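Local coordinates for glycine betaine, L-proline ABC transporter, glycine/betaine/L-proline-binding protein (ProX) (Borrelia burgdorferi, PDB 3TMG) that binds glycine betaine between its two lobes and probably delivers it, and perhaps related amines, to the membrane components of an ABC uptake transporter, at residues Glu40-Asn45 against Trp270-Tyr275; Asn33-Val38 against Tyr225-His230; Leu215-Glu218 against Asp223-Tyr226; Asp235-Pro240 against Glu261-Ile266; Gln58-Ala61 against Gly67-Ser70. All blocks are in the same frame, centred on the assembly; numbering follows the deposited sequence.

Interaction 1: Glu40-Asn45 against Trp270-Tyr275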
# COMPACT_ATOMS: atom_id res chain seq x y z
N GLU A 40 -0.75 -7.21 -20.37
CA GLU A 40 -0.17 -6.96 -21.69
C GLU A 40 0.28 -8.25 -22.37
O GLU A 40 0.01 -8.42 -23.59
CB GLU A 40 0.99 -5.98 -21.64
CG GLU A 40 0.55 -4.56 -21.32
CD GLU A 40 1.71 -3.60 -21.08
OE1 GLU A 40 2.87 -4.03 -20.91
OE2 GLU A 40 1.46 -2.39 -21.07
N LYS A 41 0.96 -9.12 -21.63
CA LYS A 41 1.43 -10.37 -22.22
C LYS A 41 0.28 -11.29 -22.63
O LYS A 41 0.43 -12.08 -23.58
CB LYS A 41 2.42 -11.08 -21.33
CG LYS A 41 3.79 -10.45 -21.44
CD LYS A 41 4.66 -10.87 -20.28
CE LYS A 41 5.24 -12.26 -20.52
NZ LYS A 41 5.70 -12.38 -21.94
N MET A 42 -0.85 -11.17 -21.92
CA MET A 42 -2.11 -11.81 -22.31
C MET A 42 -2.86 -11.11 -23.46
O MET A 42 -3.92 -11.59 -23.89
CB MET A 42 -3.06 -11.94 -21.11
CG MET A 42 -2.54 -12.83 -19.99
SD MET A 42 -3.44 -12.71 -18.44
CE MET A 42 -5.14 -13.05 -18.94
N GLY A 43 -2.33 -10.00 -23.98
CA GLY A 43 -2.93 -9.37 -25.18
C GLY A 43 -3.91 -8.25 -24.86
O GLY A 43 -4.69 -7.84 -25.71
N TYR A 44 -3.87 -7.74 -23.63
CA TYR A 44 -4.72 -6.60 -23.26
C TYR A 44 -4.05 -5.26 -23.53
O TYR A 44 -2.82 -5.10 -23.41
CB TYR A 44 -5.05 -6.66 -21.75
CG TYR A 44 -6.11 -7.64 -21.40
CD1 TYR A 44 -5.84 -9.00 -21.41
CD2 TYR A 44 -7.41 -7.22 -21.08
CE1 TYR A 44 -6.82 -9.93 -21.11
CE2 TYR A 44 -8.41 -8.15 -20.79
CZ TYR A 44 -8.10 -9.51 -20.79
OH TYR A 44 -9.05 -10.47 -20.50
N ASN A 45 -4.87 -4.28 -23.86
CA ASN A 45 -4.51 -2.92 -23.59
C ASN A 45 -4.81 -2.69 -22.10
O ASN A 45 -5.96 -2.43 -21.70
CB ASN A 45 -5.31 -1.97 -24.49
CG ASN A 45 -5.06 -0.52 -24.14
OD1 ASN A 45 -4.08 -0.18 -23.49
ND2 ASN A 45 -5.96 0.34 -24.56
N TRP A 270 -0.97 -17.12 -11.85
CA TRP A 270 -2.02 -16.12 -11.75
C TRP A 270 -2.91 -16.11 -12.96
O TRP A 270 -3.92 -15.36 -12.98
CB TRP A 270 -1.44 -14.72 -11.55
CG TRP A 270 -0.47 -14.56 -10.38
CD1 TRP A 270 -0.39 -15.28 -9.19
CD2 TRP A 270 0.55 -13.53 -10.29
NE1 TRP A 270 0.63 -14.78 -8.38
CE2 TRP A 270 1.24 -13.72 -9.03
CE3 TRP A 270 0.98 -12.47 -11.16
CZ2 TRP A 270 2.31 -12.91 -8.64
CZ3 TRP A 270 2.02 -11.65 -10.74
CH2 TRP A 270 2.66 -11.86 -9.51
N VAL A 271 -2.53 -16.88 -13.98
CA VAL A 271 -3.17 -16.72 -15.29
C VAL A 271 -3.91 -18.00 -15.71
O VAL A 271 -3.52 -19.10 -15.29
CB VAL A 271 -2.21 -16.22 -16.43
CG1 VAL A 271 -1.48 -14.93 -16.05
CG2 VAL A 271 -1.22 -17.29 -16.93
N PRO A 272 -4.98 -17.87 -16.53
CA PRO A 272 -5.68 -19.08 -16.98
C PRO A 272 -4.74 -20.00 -17.76
O PRO A 272 -3.79 -19.55 -18.41
CB PRO A 272 -6.78 -18.52 -17.91
CG PRO A 272 -7.02 -17.13 -17.38
CD PRO A 272 -5.64 -16.65 -17.03
N GLU A 273 -5.04 -21.30 -17.70
CA GLU A 273 -4.27 -22.35 -18.36
C GLU A 273 -3.84 -21.98 -19.77
O GLU A 273 -2.66 -22.07 -20.12
CB GLU A 273 -5.13 -23.64 -18.38
CG GLU A 273 -4.46 -24.85 -18.99
CD GLU A 273 -3.15 -25.20 -18.30
OE1 GLU A 273 -3.07 -25.09 -17.06
OE2 GLU A 273 -2.22 -25.59 -19.01
N LYS A 274 -4.83 -21.59 -20.57
CA LYS A 274 -4.72 -21.06 -21.93
C LYS A 274 -3.50 -20.14 -22.18
O LYS A 274 -2.90 -20.18 -23.26
CB LYS A 274 -5.96 -20.18 -22.08
CG LYS A 274 -6.78 -20.22 -23.33
CD LYS A 274 -7.53 -18.89 -23.32
CE LYS A 274 -9.00 -19.03 -23.70
NZ LYS A 274 -9.70 -17.75 -23.39
N TYR A 275 -3.16 -19.30 -21.21
CA TYR A 275 -2.14 -18.24 -21.35
C TYR A 275 -0.77 -18.56 -20.76
O TYR A 275 0.17 -17.77 -20.94
CB TYR A 275 -2.60 -16.96 -20.63
CG TYR A 275 -3.85 -16.34 -21.18
CD1 TYR A 275 -3.78 -15.43 -22.24
CD2 TYR A 275 -5.10 -16.67 -20.68
CE1 TYR A 275 -4.93 -14.85 -22.76
CE2 TYR A 275 -6.26 -16.10 -21.19
CZ TYR A 275 -6.17 -15.19 -22.22
OH TYR A 275 -7.32 -14.62 -22.74
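Met42 sets out with CG anti to its own carbonyl carbon (chi1 -63°), and a bend at chi3 (54°) folds the terminal methyl over the ring of Tyr275, whose CG is likewise anti to its carbonyl carbon. The result is a Met-aromatic contact, made where helix 26-41 ends in a Schellman motif in the substrate-binding domain. CE sits over the centre of the ring, 3.9 Å from the Tyr275 centroid and 8° off the normal, a CH-pi contact. SD stands above the same ring at a greater distance, 4.7 Å from its centroid. The thioether chain and the ring cross at about a right angle, and Met42 CG reaches Tyr275 CD1 at 3.7 Å.

On its way past, the sulfur brushes a second partner: Met42 SD lies 3.8 Å from Val271 CG1, and beyond it the methyl meets the ring of Pro272. Helix 222-230 adds Val227 to the surroundings of Met42, which is buried. Tyr275 is held at its polar end as well, since its OH is hydrogen-bonded to Asp223 OD2 on that helix. Gly43, at positive phi, turns the chain from the helix toward strand 44-50. The loop after helix 264-268 packs against this corner with no hydrogen bond between the segments. The backbone joins in too: Met42 O lies 3.6 Å from Tyr275 CE1.

Interaction 2: Asn33-Val38 against Tyr225-His230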
# COMPACT_ATOMS: atom_id res chain seq x y z
N ASN A 33 1.93 -2.16 -11.63
CA ASN A 33 2.79 -2.31 -12.80
C ASN A 33 3.10 -3.77 -13.17
O ASN A 33 3.10 -4.12 -14.36
CB ASN A 33 4.08 -1.48 -12.66
CG ASN A 33 3.89 -0.02 -13.06
OD1 ASN A 33 4.06 0.31 -14.22
ND2 ASN A 33 3.57 0.87 -12.09
N VAL A 34 3.31 -4.61 -12.17
CA VAL A 34 3.44 -6.07 -12.45
C VAL A 34 2.18 -6.60 -13.15
O VAL A 34 2.30 -7.23 -14.20
CB VAL A 34 3.71 -6.90 -11.19
CG1 VAL A 34 3.53 -8.42 -11.46
CG2 VAL A 34 5.13 -6.63 -10.71
N LEU A 35 0.99 -6.32 -12.60
CA LEU A 35 -0.24 -6.78 -13.25
C LEU A 35 -0.46 -6.16 -14.63
O LEU A 35 -0.96 -6.82 -15.57
CB LEU A 35 -1.45 -6.62 -12.34
CG LEU A 35 -1.55 -7.68 -11.22
CD1 LEU A 35 -2.91 -7.58 -10.53
CD2 LEU A 35 -1.36 -9.14 -11.68
N LYS A 36 -0.06 -4.90 -14.79
CA LYS A 36 -0.11 -4.31 -16.10
C LYS A 36 0.68 -5.16 -17.13
O LYS A 36 0.21 -5.43 -18.24
CB LYS A 36 0.44 -2.88 -16.05
CG LYS A 36 0.33 -2.18 -17.39
CD LYS A 36 0.81 -0.75 -17.20
CE LYS A 36 1.55 -0.34 -18.42
NZ LYS A 36 0.78 0.73 -19.08
N VAL A 37 1.90 -5.54 -16.77
CA VAL A 37 2.77 -6.37 -17.63
C VAL A 37 2.14 -7.74 -17.91
O VAL A 37 2.11 -8.19 -19.05
CB VAL A 37 4.18 -6.50 -17.00
CG1 VAL A 37 5.03 -7.50 -17.78
CG2 VAL A 37 4.86 -5.12 -17.01
N VAL A 38 1.60 -8.38 -16.87
CA VAL A 38 0.90 -9.65 -17.02
C VAL A 38 -0.27 -9.55 -18.04
O VAL A 38 -0.33 -10.35 -19.00
CB VAL A 38 0.40 -10.14 -15.65
CG1 VAL A 38 -0.47 -11.36 -15.82
CG2 VAL A 38 1.60 -10.42 -14.75
N TYR A 225 -11.01 -11.29 -14.67
CA TYR A 225 -11.44 -11.70 -13.33
C TYR A 225 -10.51 -12.75 -12.72
O TYR A 225 -10.10 -12.62 -11.56
CB TYR A 225 -12.87 -12.24 -13.40
CG TYR A 225 -13.43 -12.68 -12.07
CD1 TYR A 225 -13.20 -13.97 -11.59
CD2 TYR A 225 -14.16 -11.81 -11.27
CE1 TYR A 225 -13.70 -14.39 -10.35
CE2 TYR A 225 -14.67 -12.21 -10.04
CZ TYR A 225 -14.45 -13.51 -9.58
OH TYR A 225 -14.93 -13.93 -8.34
N TYR A 226 -10.17 -13.77 -13.51
CA TYR A 226 -9.31 -14.86 -13.06
C TYR A 226 -7.97 -14.33 -12.58
O TYR A 226 -7.51 -14.73 -11.52
CB TYR A 226 -9.15 -15.88 -14.20
CG TYR A 226 -8.33 -17.11 -13.87
CD1 TYR A 226 -6.94 -17.02 -13.67
CD2 TYR A 226 -8.94 -18.39 -13.78
CE1 TYR A 226 -6.19 -18.14 -13.38
CE2 TYR A 226 -8.19 -19.52 -13.51
CZ TYR A 226 -6.83 -19.39 -13.33
OH TYR A 226 -6.10 -20.52 -13.02
N VAL A 227 -7.34 -13.40 -13.33
CA VAL A 227 -6.06 -12.86 -12.90
C VAL A 227 -6.20 -12.09 -11.57
O VAL A 227 -5.42 -12.30 -10.63
CB VAL A 227 -5.43 -11.96 -13.98
CG1 VAL A 227 -4.14 -11.35 -13.49
CG2 VAL A 227 -5.21 -12.76 -15.26
N PHE A 228 -7.20 -11.21 -11.47
CA PHE A 228 -7.45 -10.52 -10.20
C PHE A 228 -7.67 -11.53 -9.05
O PHE A 228 -7.20 -11.32 -7.91
CB PHE A 228 -8.65 -9.56 -10.30
CG PHE A 228 -8.35 -8.26 -11.06
CD1 PHE A 228 -7.39 -7.35 -10.59
CD2 PHE A 228 -9.06 -7.93 -12.20
CE1 PHE A 228 -7.13 -6.15 -11.26
CE2 PHE A 228 -8.80 -6.73 -12.90
CZ PHE A 228 -7.85 -5.83 -12.42
N ASP A 229 -8.38 -12.62 -9.36
CA ASP A 229 -8.74 -13.61 -8.34
C ASP A 229 -7.52 -14.46 -7.91
O ASP A 229 -7.49 -14.96 -6.78
CB ASP A 229 -9.86 -14.50 -8.91
CG ASP A 229 -10.59 -15.31 -7.84
OD1 ASP A 229 -10.71 -14.90 -6.66
OD2 ASP A 229 -11.06 -16.38 -8.21
N HIS A 230 -6.51 -14.60 -8.77
CA HIS A 230 -5.35 -15.44 -8.49
C HIS A 230 -4.09 -14.71 -8.12
O HIS A 230 -3.16 -15.33 -7.62
CB HIS A 230 -5.07 -16.40 -9.68
CG HIS A 230 -6.11 -17.49 -9.84
ND1 HIS A 230 -7.31 -17.27 -10.43
CD2 HIS A 230 -6.10 -18.84 -9.46
CE1 HIS A 230 -8.02 -18.43 -10.42
NE2 HIS A 230 -7.27 -19.37 -9.83
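Leu35 and Val227 bury the most surface here, Leu35 with both methyls and Val227 with one, in the gap between two helices of the same lobe of a periplasmic-binding-protein fold. Helix segments 33-38 and 225-230 run closer to antiparallel than parallel, at 143°, their axes coming no nearer than 11.7 Å, so the gap is bridged by side chains alone. Leu35 sends its two methyls to different partners. CD2 slides alongside the valine in the opposite sense, 4.0 Å from Val227 CG1, while Leu35 CD1 approaches the Phe228 ring obliquely, 4.5 Å from Phe228 CD1.

Val227 presents CG1 because chi1 of 177° puts this methyl anti to the backbone N and directs it at the facing helix. The same methyl also serves Val38, one turn beyond Leu35, whose CG1 is 4.3 Å from Val227 CG1. One valine methyl therefore packs against two successive turns. All four touching residues are buried, and no hydrogen bond crosses the gap. Phe228 reaches on to Thr211 and Val213 of strand 207-214, which carries the packing toward the sheet.

Elsewhere on helix 222-230, away from the contact with Leu35, His230 stacks on Tyr226, and its ND1 donates to Tyr226 O at 2.8 Å, with the acceptor in the imidazole plane.

Interaction 3: Leu215-Glu218 against Asp223-Tyr226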
# COMPACT_ATOMS: atom_id res chain seq x y z
N LEU A 215 -18.54 -4.92 -9.83
CA LEU A 215 -19.70 -5.81 -9.93
C LEU A 215 -19.81 -6.70 -11.19
O LEU A 215 -20.12 -7.89 -11.08
CB LEU A 215 -21.01 -5.01 -9.75
CG LEU A 215 -21.29 -4.44 -8.35
CD1 LEU A 215 -22.66 -3.80 -8.24
CD2 LEU A 215 -21.10 -5.49 -7.26
N GLY A 216 -19.59 -6.17 -12.38
CA GLY A 216 -19.90 -7.00 -13.57
C GLY A 216 -18.72 -7.75 -14.17
O GLY A 216 -18.86 -8.41 -15.19
N LEU A 217 -17.55 -7.70 -13.53
CA LEU A 217 -16.33 -8.18 -14.18
C LEU A 217 -16.32 -9.69 -14.43
O LEU A 217 -15.87 -10.16 -15.51
CB LEU A 217 -15.05 -7.74 -13.41
CG LEU A 217 -13.74 -8.10 -14.16
CD1 LEU A 217 -13.53 -7.22 -15.38
CD2 LEU A 217 -12.55 -7.97 -13.21
N GLU A 218 -16.83 -10.45 -13.47
CA GLU A 218 -16.83 -11.91 -13.56
C GLU A 218 -17.62 -12.35 -14.79
O GLU A 218 -17.17 -13.21 -15.55
CB GLU A 218 -17.41 -12.55 -12.29
CG GLU A 218 -17.27 -14.05 -12.29
CD GLU A 218 -17.64 -14.72 -10.97
OE1 GLU A 218 -18.26 -14.09 -10.07
OE2 GLU A 218 -17.28 -15.91 -10.84
N ASP A 223 -11.42 -13.96 -18.05
CA ASP A 223 -9.96 -14.03 -18.02
C ASP A 223 -9.35 -12.94 -17.12
O ASP A 223 -8.40 -13.23 -16.35
CB ASP A 223 -9.39 -13.94 -19.43
CG ASP A 223 -9.67 -15.20 -20.25
OD1 ASP A 223 -10.04 -16.25 -19.68
OD2 ASP A 223 -9.52 -15.13 -21.46
N ALA A 224 -9.89 -11.71 -17.20
CA ALA A 224 -9.39 -10.61 -16.36
C ALA A 224 -9.76 -10.86 -14.91
O ALA A 224 -8.94 -10.67 -14.03
CB ALA A 224 -9.89 -9.23 -16.81
N TYR A 225 -11.01 -11.29 -14.67
CA TYR A 225 -11.44 -11.70 -13.33
C TYR A 225 -10.51 -12.75 -12.72
O TYR A 225 -10.10 -12.62 -11.56
CB TYR A 225 -12.87 -12.24 -13.40
CG TYR A 225 -13.43 -12.68 -12.07
CD1 TYR A 225 -13.20 -13.97 -11.59
CD2 TYR A 225 -14.16 -11.81 -11.27
CE1 TYR A 225 -13.70 -14.39 -10.35
CE2 TYR A 225 -14.67 -12.21 -10.04
CZ TYR A 225 -14.45 -13.51 -9.58
OH TYR A 225 -14.93 -13.93 -8.34
N TYR A 226 -10.17 -13.77 -13.51
CA TYR A 226 -9.31 -14.86 -13.06
C TYR A 226 -7.97 -14.33 -12.58
O TYR A 226 -7.51 -14.73 -11.52
CB TYR A 226 -9.15 -15.88 -14.20
CG TYR A 226 -8.33 -17.11 -13.87
CD1 TYR A 226 -6.94 -17.02 -13.67
CD2 TYR A 226 -8.94 -18.39 -13.78
CE1 TYR A 226 -6.19 -18.14 -13.38
CE2 TYR A 226 -8.19 -19.52 -13.51
CZ TYR A 226 -6.83 -19.39 -13.33
OH TYR A 226 -6.10 -20.52 -13.02
O HOH W 1 -17.37 -13.19 -7.16
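Two short helices, 217-220 and 222-230, follow each other closely in the chain after strand 207-214, and Glu218 at the start of the first lays its chain over the Tyr225 ring of the second. The aliphatic part makes a CH-pi contact: Glu218 CG sits 3.8 Å from the Tyr225 centroid, only 5° off the normal, while Glu218 CB is 3.5 Å from Tyr225 CD2. With its CG anti to the backbone N (chi1 -173°) and the chain extended beyond, the glutamate runs along the face toward the phenol end. There its carboxylate stacks on the ring with planes 4° apart.

A water closes this end of the pair. It donates to Glu218 OE1 at 3.2 Å and bonds Tyr225 OH at 2.8 Å, linking the two groups where Glu218 is exposed. Leu217 supplies the buried half: its CD2 lies 3.9 Å from Tyr225 CA, and its CD1 reaches Ala224 CB at 4.4 Å.

Behind this contact Leu217 also touches Asp66 in the loop before strand 67-73. Ala224 and Asp223 of helix 222-230 pack on Tyr44, at the beginning of the strand 44-50 region.

Interaction 4: Asp235-Pro240 against Glu261-Ile266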
# COMPACT_ATOMS: atom_id res chain seq x y z
N ASP A 235 6.63 -11.23 0.75
CA ASP A 235 7.79 -10.36 1.00
C ASP A 235 8.98 -10.65 0.11
O ASP A 235 9.68 -9.73 -0.30
CB ASP A 235 8.26 -10.57 2.47
CG ASP A 235 7.42 -9.77 3.46
OD1 ASP A 235 6.42 -9.18 3.05
OD2 ASP A 235 7.74 -9.71 4.67
N ASP A 236 9.29 -11.93 -0.12
CA ASP A 236 10.50 -12.19 -0.90
C ASP A 236 10.41 -11.71 -2.34
O ASP A 236 11.46 -11.54 -2.96
CB ASP A 236 10.89 -13.64 -0.87
CG ASP A 236 9.94 -14.48 -1.62
OD1 ASP A 236 8.76 -14.13 -1.74
OD2 ASP A 236 10.37 -15.52 -2.10
N LEU A 237 9.19 -11.50 -2.87
CA LEU A 237 9.03 -10.87 -4.21
C LEU A 237 8.83 -9.34 -4.15
O LEU A 237 9.46 -8.57 -4.90
CB LEU A 237 7.84 -11.50 -4.96
CG LEU A 237 8.00 -13.04 -5.13
CD1 LEU A 237 6.81 -13.61 -5.91
CD2 LEU A 237 9.32 -13.36 -5.85
N ILE A 238 7.95 -8.89 -3.26
CA ILE A 238 7.57 -7.46 -3.25
C ILE A 238 8.68 -6.58 -2.66
O ILE A 238 8.92 -5.48 -3.17
CB ILE A 238 6.19 -7.22 -2.54
CG1 ILE A 238 5.77 -5.74 -2.61
CG2 ILE A 238 6.26 -7.56 -1.05
CD1 ILE A 238 4.33 -5.44 -2.16
N LEU A 239 9.37 -7.04 -1.60
CA LEU A 239 10.39 -6.16 -0.98
C LEU A 239 11.56 -5.83 -1.90
O LEU A 239 11.91 -4.66 -2.01
CB LEU A 239 10.87 -6.65 0.43
CG LEU A 239 9.80 -6.46 1.54
CD1 LEU A 239 10.17 -7.22 2.80
CD2 LEU A 239 9.62 -4.97 1.88
N PRO A 240 12.16 -6.83 -2.59
CA PRO A 240 13.23 -6.47 -3.49
C PRO A 240 12.77 -5.50 -4.59
O PRO A 240 13.56 -4.63 -5.03
CB PRO A 240 13.57 -7.81 -4.14
CG PRO A 240 13.43 -8.77 -2.98
CD PRO A 240 12.12 -8.30 -2.38
N GLU A 261 9.58 -11.50 -16.23
CA GLU A 261 10.56 -12.38 -16.88
C GLU A 261 11.31 -13.27 -15.88
O GLU A 261 11.50 -14.46 -16.15
CB GLU A 261 11.54 -11.56 -17.74
N LYS A 262 11.69 -12.70 -14.74
CA LYS A 262 12.47 -13.38 -13.71
C LYS A 262 11.64 -14.33 -12.82
O LYS A 262 12.18 -15.24 -12.23
CB LYS A 262 13.19 -12.37 -12.79
N ASN A 263 10.33 -14.14 -12.76
CA ASN A 263 9.52 -14.93 -11.83
C ASN A 263 8.38 -15.63 -12.57
O ASN A 263 7.22 -15.62 -12.11
CB ASN A 263 9.00 -14.04 -10.68
CG ASN A 263 10.14 -13.42 -9.89
OD1 ASN A 263 10.69 -14.04 -8.99
ND2 ASN A 263 10.47 -12.16 -10.21
N LYS A 264 8.77 -16.28 -13.68
CA LYS A 264 7.88 -16.93 -14.63
C LYS A 264 6.90 -17.90 -13.97
O LYS A 264 5.73 -17.87 -14.29
CB LYS A 264 8.70 -17.61 -15.77
N GLU A 265 7.38 -18.76 -13.08
CA GLU A 265 6.53 -19.83 -12.55
C GLU A 265 5.44 -19.27 -11.63
O GLU A 265 4.29 -19.67 -11.74
CB GLU A 265 7.37 -20.91 -11.85
CG GLU A 265 8.19 -21.71 -12.85
CD GLU A 265 7.34 -22.32 -13.98
OE1 GLU A 265 6.37 -23.06 -13.67
OE2 GLU A 265 7.61 -22.05 -15.17
N ILE A 266 5.80 -18.31 -10.78
CA ILE A 266 4.78 -17.68 -9.92
C ILE A 266 3.75 -16.95 -10.80
O ILE A 266 2.53 -17.03 -10.55
CB ILE A 266 5.40 -16.73 -8.86
CG1 ILE A 266 6.26 -17.53 -7.86
CG2 ILE A 266 4.32 -15.95 -8.12
CD1 ILE A 266 5.52 -18.60 -7.08
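The start of helix 235-247 faces the break between helices 252-262 and 264-268, the backbones standing well apart with Leu237 CA and Asn263 CA 8.6 Å from each other. Leu237 is the one residue of 235-240 that touches the other segment, and it divides the work between its two methyls. CD2 goes to the asparagine, meeting Asn263 OD1 at 3.5 Å and Asn263 CG at 4.1 Å; the leucine and the amide slide past each other in opposite senses. CD1 goes to the isoleucine, where it lies 4.1 Å from Ile266 CG2, the two chains crossing at a slant. With CG anti to the carbonyl carbon of Leu237 (chi1 -58°), the extended chain (chi2 -179°) carries the fork of CD1 and CD2 across the gap, one methyl to each partner.

Asn263 marks a helix-to-helix joint. It is the first residue to leave helical angles after helix 252-262 and at the same time occupies the N-cap position of helix 264-268, yet its side chain makes no capping bond. Instead ND2 is hydrogen-bonded to Phe259 O, back in the helix just ended. That bond helps set the rotation of the amide, leaving the OD1 side toward Leu237. The arrangement is a helix packed on the break between two others, at the surface of the domain, with no hydrogen bond between the two segments.

Ile266, in the first turn of the next helix, takes part through the CG2 branch, which its chi1 of -66° places anti to the backbone N. Helix 235-247 is kinked at Pro240, and nearer its beginning Asp235 OD1 is hydrogen-bonded to Tyr95 OH.

Interaction 5: Gln58-Ala61 against Gly67-Ser70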
# COMPACT_ATOMS: atom_id res chain seq x y z
N GLN A 58 -14.22 5.13 -5.28
CA GLN A 58 -15.37 5.66 -6.06
C GLN A 58 -15.50 5.00 -7.44
O GLN A 58 -16.60 4.56 -7.87
CB GLN A 58 -15.19 7.17 -6.28
CG GLN A 58 -15.42 8.04 -5.07
CD GLN A 58 -15.99 9.41 -5.44
OE1 GLN A 58 -15.81 9.91 -6.57
NE2 GLN A 58 -16.73 10.01 -4.51
N TYR A 59 -14.39 4.95 -8.15
CA TYR A 59 -14.36 4.45 -9.53
C TYR A 59 -14.61 2.97 -9.65
O TYR A 59 -15.24 2.52 -10.60
CB TYR A 59 -13.02 4.76 -10.15
CG TYR A 59 -12.98 6.12 -10.74
CD1 TYR A 59 -14.04 7.01 -10.54
CD2 TYR A 59 -11.90 6.51 -11.51
CE1 TYR A 59 -14.02 8.26 -11.11
CE2 TYR A 59 -11.88 7.77 -12.08
CZ TYR A 59 -12.93 8.63 -11.87
OH TYR A 59 -12.87 9.85 -12.43
N LEU A 60 -14.11 2.24 -8.68
CA LEU A 60 -14.37 0.84 -8.53
C LEU A 60 -15.88 0.63 -8.40
O LEU A 60 -16.45 -0.22 -9.10
CB LEU A 60 -13.63 0.31 -7.31
CG LEU A 60 -13.84 -1.18 -6.97
CD1 LEU A 60 -13.27 -2.07 -8.06
CD2 LEU A 60 -13.24 -1.49 -5.60
N ALA A 61 -16.52 1.41 -7.52
CA ALA A 61 -17.96 1.28 -7.23
C ALA A 61 -18.86 1.67 -8.39
O ALA A 61 -19.94 1.14 -8.54
CB ALA A 61 -18.33 2.07 -5.98
N GLY A 67 -10.70 -3.10 -11.51
CA GLY A 67 -10.17 -3.70 -10.29
C GLY A 67 -9.12 -2.84 -9.60
O GLY A 67 -8.65 -1.84 -10.18
N THR A 68 -8.82 -3.17 -8.35
CA THR A 68 -7.67 -2.62 -7.64
C THR A 68 -7.02 -3.75 -6.87
O THR A 68 -7.75 -4.64 -6.36
CB THR A 68 -8.05 -1.45 -6.70
OG1 THR A 68 -6.94 -1.09 -5.90
CG2 THR A 68 -9.21 -1.84 -5.72
N VAL A 69 -5.69 -3.74 -6.76
CA VAL A 69 -4.99 -4.69 -5.89
C VAL A 69 -4.43 -3.94 -4.66
O VAL A 69 -3.47 -4.40 -4.01
CB VAL A 69 -3.90 -5.50 -6.65
CG1 VAL A 69 -4.60 -6.41 -7.64
CG2 VAL A 69 -2.87 -4.61 -7.37
N SER A 70 -5.06 -2.79 -4.34
CA SER A 70 -4.49 -1.87 -3.34
C SER A 70 -5.34 -1.67 -2.07
O SER A 70 -5.09 -0.72 -1.34
CB SER A 70 -4.26 -0.48 -3.96
OG SER A 70 -3.28 -0.56 -4.99
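From CB, Leu60 heads toward the strand that follows its helix, touching Gly67 and Thr68 at its far end in a helix-to-strand packing inside one lobe of the binding protein. A chi1 of 178° swings CG anti to the backbone N and toward strand 67-73, where both methyls find a partner. CG itself then forks. The CD1 branch lies beside the bare backbone of the glycine, 4.2 Å from Gly67 CA. The CD2 branch meets the threonine methyl, with Leu60 CD2 and Thr68 CG2 4.0 Å apart and the two side chains crossing at about a right angle.

Thr68 divides its branches by chemistry. While CG2 packs on the leucine, OG1 lies anti to the backbone N (chi1 171°) and accepts a hydrogen bond from Ser70 N at 3.0 Å, forming an ST turn where the chain turns a corner at Val69. OG1 also has a weak hydrogen bond with Gly21 O. The contact is buried and apolar, and the side chain of Thr68 is about 10 Å from the bound trimethyl glycine.

Leu212 of strand 207-214 touches both Leu60 and Thr68, and Met56, a turn earlier in helix 53-61, also packs on Thr68; the strand's backbone is bonded to Gly21 of strand 16-22 at Gly67 and to Leu212 at Thr68.

Interactions 1, 2 and 5 are buried, interaction 3 is partly so, and interaction 4 lies at the surface. Interactions 1 and 2 both use helix 26-41, near its end and in its middle, and interactions 2 and 3 share helix 222-230. Interaction 2 lies between the others: Phe228 packs on Leu217 of interaction 3 and on Gly67 of interaction 5, and Leu35 on Val69. Chemistry follows place. The helix-helix and helix-strand contacts of interactions 2 and 5 are apolar, mostly methyl against methyl, interactions 1 and 3 lay a side chain over a tyrosine face, interaction 3 alone adds a bridging water, and interaction 4 sets a leucine against an amide and an isoleucine.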